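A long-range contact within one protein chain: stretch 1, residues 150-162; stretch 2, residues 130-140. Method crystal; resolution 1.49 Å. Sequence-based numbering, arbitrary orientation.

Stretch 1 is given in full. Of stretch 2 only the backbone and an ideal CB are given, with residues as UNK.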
# COMPACT_ATOMS: atom_id res chain seq x y z
N LYS A 150 1.98 1.79 5.50
CA LYS A 150 1.69 1.44 6.88
C LYS A 150 2.81 0.68 7.60
O LYS A 150 3.05 0.92 8.79
CB LYS A 150 0.37 0.62 6.96
CG LYS A 150 -0.12 0.30 8.36
CD LYS A 150 -0.40 1.55 9.18
CE LYS A 150 -1.49 1.30 10.24
NZ LYS A 150 -1.15 0.20 11.21
N THR A 151 3.48 -0.26 6.93
CA THR A 151 4.53 -1.00 7.62
C THR A 151 5.65 -0.03 8.01
O THR A 151 6.22 -0.10 9.13
CB THR A 151 5.05 -2.13 6.75
OG1 THR A 151 3.92 -2.90 6.30
CG2 THR A 151 5.99 -3.02 7.51
N VAL A 152 5.98 0.87 7.10
CA VAL A 152 7.01 1.88 7.36
C VAL A 152 6.57 2.86 8.44
O VAL A 152 7.38 3.18 9.32
CB VAL A 152 7.41 2.58 6.07
CG1 VAL A 152 8.39 3.72 6.34
CG2 VAL A 152 8.05 1.58 5.11
N THR A 153 5.34 3.37 8.38
CA THR A 153 4.94 4.34 9.41
C THR A 153 4.84 3.69 10.76
O THR A 153 5.14 4.34 11.78
CB THR A 153 3.66 5.14 9.05
OG1 THR A 153 2.58 4.23 8.83
CG2 THR A 153 3.90 5.97 7.78
N ASP A 154 4.45 2.41 10.80
CA ASP A 154 4.44 1.67 12.07
C ASP A 154 5.84 1.61 12.66
O ASP A 154 6.01 1.81 13.88
CB ASP A 154 3.85 0.27 11.93
CG ASP A 154 2.34 0.26 11.90
OD1 ASP A 154 1.70 1.26 12.31
OD2 ASP A 154 1.77 -0.79 11.50
N GLU A 155 6.85 1.35 11.84
CA GLU A 155 8.24 1.33 12.33
C GLU A 155 8.69 2.73 12.80
O GLU A 155 9.43 2.87 13.80
CB GLU A 155 9.19 0.77 11.26
CG GLU A 155 10.67 0.61 11.71
CD GLU A 155 10.89 -0.31 12.92
OE1 GLU A 155 10.06 -1.22 13.16
OE2 GLU A 155 11.93 -0.13 13.60
N ALA A 156 8.26 3.78 12.09
CA ALA A 156 8.55 5.16 12.48
C ALA A 156 8.06 5.41 13.89
O ALA A 156 8.81 5.95 14.74
CB ALA A 156 7.86 6.16 11.51
N ILE A 157 6.82 5.06 14.14
CA ILE A 157 6.19 5.28 15.44
C ILE A 157 6.90 4.43 16.51
O ILE A 157 7.16 4.91 17.63
CB ILE A 157 4.67 5.03 15.35
CG1 ILE A 157 4.03 6.11 14.48
CG2 ILE A 157 4.04 5.04 16.76
CD1 ILE A 157 2.65 5.72 13.91
N LYS A 158 7.29 3.21 16.16
CA LYS A 158 8.03 2.36 17.11
C LYS A 158 9.34 3.02 17.53
O LYS A 158 9.75 2.91 18.71
CB LYS A 158 8.31 0.99 16.49
CG LYS A 158 9.02 0.00 17.44
CD LYS A 158 9.26 -1.35 16.77
CE LYS A 158 10.01 -2.29 17.70
NZ LYS A 158 10.50 -3.49 16.98
N GLN A 159 10.01 3.70 16.60
CA GLN A 159 11.27 4.38 16.89
C GLN A 159 11.04 5.83 17.40
O GLN A 159 11.99 6.62 17.47
CB GLN A 159 12.25 4.30 15.69
CG GLN A 159 12.70 2.85 15.30
CD GLN A 159 13.96 2.75 14.38
OE1 GLN A 159 14.92 3.54 14.50
NE2 GLN A 159 13.96 1.76 13.46
N GLY A 160 9.80 6.15 17.76
CA GLY A 160 9.45 7.42 18.42
C GLY A 160 9.25 8.61 17.52
O GLY A 160 9.29 9.77 17.96
N LEU A 161 8.98 8.34 16.24
CA LEU A 161 8.69 9.41 15.30
C LEU A 161 7.19 9.54 15.06
O LEU A 161 6.42 8.69 15.50
CB LEU A 161 9.39 9.16 13.96
CG LEU A 161 10.89 8.88 14.04
CD1 LEU A 161 11.42 8.62 12.66
CD2 LEU A 161 11.64 10.03 14.74
N TYR A 162 6.77 10.62 14.42
CA TYR A 162 5.38 10.71 13.96
C TYR A 162 5.29 10.01 12.60
O TYR A 162 6.20 10.11 11.79
CB TYR A 162 4.97 12.16 13.78
CG TYR A 162 4.88 12.98 15.04
CD1 TYR A 162 3.94 12.69 16.01
CD2 TYR A 162 5.72 14.06 15.23
CE1 TYR A 162 3.84 13.46 17.15
CE2 TYR A 162 5.63 14.83 16.37
CZ TYR A 162 4.69 14.51 17.32
OH TYR A 162 4.55 15.27 18.46
N UNK A 130 15.03 -3.71 4.80
CA UNK A 130 15.68 -2.39 4.84
C UNK A 130 14.95 -1.43 5.76
O UNK A 130 15.48 -0.36 6.11
CB UNK A 130 15.76 -1.79 3.43
N UNK A 131 13.73 -1.77 6.15
CA UNK A 131 12.85 -0.78 6.80
C UNK A 131 13.37 -0.25 8.13
O UNK A 131 13.43 0.97 8.33
CB UNK A 131 11.47 -1.40 7.03
N UNK A 132 13.79 -1.13 9.02
CA UNK A 132 14.23 -0.70 10.35
C UNK A 132 15.45 0.21 10.21
O UNK A 132 15.54 1.24 10.89
CB UNK A 132 14.55 -1.90 11.24
N UNK A 133 16.36 -0.14 9.31
CA UNK A 133 17.59 0.66 9.11
C UNK A 133 17.25 2.02 8.52
O UNK A 133 17.81 3.05 8.91
CB UNK A 133 18.57 -0.07 8.20
N UNK A 134 16.34 2.04 7.56
CA UNK A 134 15.93 3.27 6.96
C UNK A 134 15.30 4.24 7.96
O UNK A 134 15.55 5.45 7.88
CB UNK A 134 14.95 2.98 5.82
N UNK A 135 14.48 3.73 8.87
CA UNK A 135 13.88 4.55 9.94
C UNK A 135 14.98 5.12 10.84
O UNK A 135 14.97 6.31 11.17
CB UNK A 135 12.89 3.73 10.77
N UNK A 136 15.96 4.29 11.19
CA UNK A 136 17.13 4.83 11.92
C UNK A 136 17.82 5.93 11.16
O UNK A 136 18.23 6.93 11.76
CB UNK A 136 18.14 3.72 12.22
N UNK A 137 17.97 5.77 9.86
CA UNK A 137 18.58 6.82 9.05
C UNK A 137 17.80 8.12 9.17
O UNK A 137 18.37 9.18 9.31
CB UNK A 137 18.66 6.39 7.58
N UNK A 138 16.47 8.05 9.08
CA UNK A 138 15.63 9.23 9.26
C UNK A 138 15.96 10.00 10.54
O UNK A 138 16.12 11.22 10.48
CB UNK A 138 14.16 8.82 9.27
N UNK A 139 16.09 9.27 11.65
CA UNK A 139 16.37 9.89 12.96
C UNK A 139 17.68 10.63 12.86
O UNK A 139 17.81 11.74 13.36
CB UNK A 139 16.42 8.85 14.08
N UNK A 140 18.68 10.02 12.20
CA UNK A 140 20.01 10.64 12.14
C UNK A 140 20.01 11.91 11.31
O UNK A 140 20.94 12.76 11.42
CB UNK A 140 21.03 9.65 11.57

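Stretch 2 is helical through to 140, and its axis passes 9.5 Å from that of helix 150-158 at a crossing angle of -53°.

Position 130 has nothing of stretch 1 within 5.5 Å of its ideal CB, so the contact sets no preference; it is Glu130.

At position 131, CA-to-CB points toward stretch 1, and the ideal CB lies 4.9 Å from Val152 CG2 and 5.2 Å from Glu155 CG. That leaves room for a medium or large aliphatic group. The residue is Ile131, chi1 m and chi2 t: its CD1 lies 3.9 Å from Val152 CG2 and 4.1 Å from Thr151 CG2, while its CG2 lies 3.9 Å from Glu155 CB.

Position 132 points sideways, its ideal CB 4.0 Å from Glu155 OE2 and 4.3 Å from Gln159 NE2. A small or polar residue would suit. Thr132 has its methyl CG2 3.5 Å from Glu155 OE2, and the main chain makes the polar contact: Gln159 NE2 donates to Thr132 O at 3.1 Å (150°). The same NE2 donates to Glu155 OE2 at 2.8 Å, so the amide ties both helices together.

Position 133 points away, so the contact leaves its side chain free; it is Thr133. Position 134 points sideways with nothing of stretch 1 within 5.5 Å of its ideal CB, so many side chains would do; it is Leu134.

At position 135, CA-to-CB points toward stretch 1, where CA atoms of 135 and Ala156 come within 5.9 Å. Its ideal CB is 3.5 Å from Gln159 NE2 and 3.9 Å from Glu155 CG; the small Ala156 leaves space beside it, favouring a branched or long aliphatic. Ile135, m for both chi angles, brings CD1 to 4.0 Å from Val152 CG1 and 4.1 Å from Ala156 CB, while its CG2 packs 3.4 Å from Gln159 CD.

Position 136, sideways, has its ideal CB 4.0 Å from Gln159 OE1, an acceptor that invites a short donor. Serine or threonine could serve. Ser136 OG donates to Gln159 OE1 at 3.0 Å.

Position 137 points away, so the contact sets no preference; it is Lys137.

Position 138 points toward stretch 1, its ideal CB 4.4 Å from Leu161 CD1, so a compact apolar group fits. Val138 meets it with CG1, 3.9 Å from Leu161 CD1.

Position 139 also points toward stretch 1, with its ideal CB 5.0 Å from Leu161 CD2 and the carbonyl of Gln159 farther off. A long chain with a terminal donor, lysine or perhaps arginine, could use both. Lys139 runs its CG 4.1 Å from Leu161 CD2, and its NZ donates to Gln159 O at 2.7 Å.

Position 140 is out of reach, so stretch 1 imposes no choice; Thr140 OG1 donates to Lys137 O at 2.7 Å.

Stretch 2, residues 130-140: EITTLISKVKT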
# COMPACT_ATOMS: atom_id res chain seq x y z
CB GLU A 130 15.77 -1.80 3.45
CG GLU A 130 16.81 -2.51 2.58
CD GLU A 130 16.79 -2.12 1.13
OE1 GLU A 130 16.05 -1.20 0.74
OE2 GLU A 130 17.54 -2.75 0.35
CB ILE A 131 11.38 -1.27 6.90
CG1 ILE A 131 10.81 -1.37 5.48
CG2 ILE A 131 10.53 -0.31 7.78
CD1 ILE A 131 9.43 -2.09 5.39
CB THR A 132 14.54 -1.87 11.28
OG1 THR A 132 15.47 -2.75 10.63
CG2 THR A 132 13.25 -2.64 11.59
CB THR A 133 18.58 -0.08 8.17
OG1 THR A 133 18.92 -1.33 8.76
CG2 THR A 133 19.85 0.75 7.92
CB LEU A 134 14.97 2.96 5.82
CG LEU A 134 14.78 4.11 4.86
CD1 LEU A 134 16.14 4.56 4.29
CD2 LEU A 134 13.86 3.66 3.74
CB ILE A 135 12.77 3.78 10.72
CG1 ILE A 135 11.55 3.55 9.79
CG2 ILE A 135 12.34 4.50 12.01
CD1 ILE A 135 10.96 4.84 9.19
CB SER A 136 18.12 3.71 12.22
OG SER A 136 17.58 2.85 13.21
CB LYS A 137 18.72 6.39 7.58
CG LYS A 137 19.62 7.30 6.82
CD LYS A 137 19.79 6.84 5.39
CE LYS A 137 20.77 7.71 4.69
NZ LYS A 137 20.99 7.24 3.28
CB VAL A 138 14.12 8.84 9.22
CG1 VAL A 138 13.22 10.05 9.54
CG2 VAL A 138 13.79 8.26 7.83
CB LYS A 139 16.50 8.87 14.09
CG LYS A 139 15.25 8.19 14.48
CD LYS A 139 15.50 7.16 15.58
CE LYS A 139 15.00 7.65 16.94
NZ LYS A 139 14.70 6.48 17.83
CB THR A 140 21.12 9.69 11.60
OG1 THR A 140 20.93 9.44 10.18
CG2 THR A 140 21.17 8.43 12.37
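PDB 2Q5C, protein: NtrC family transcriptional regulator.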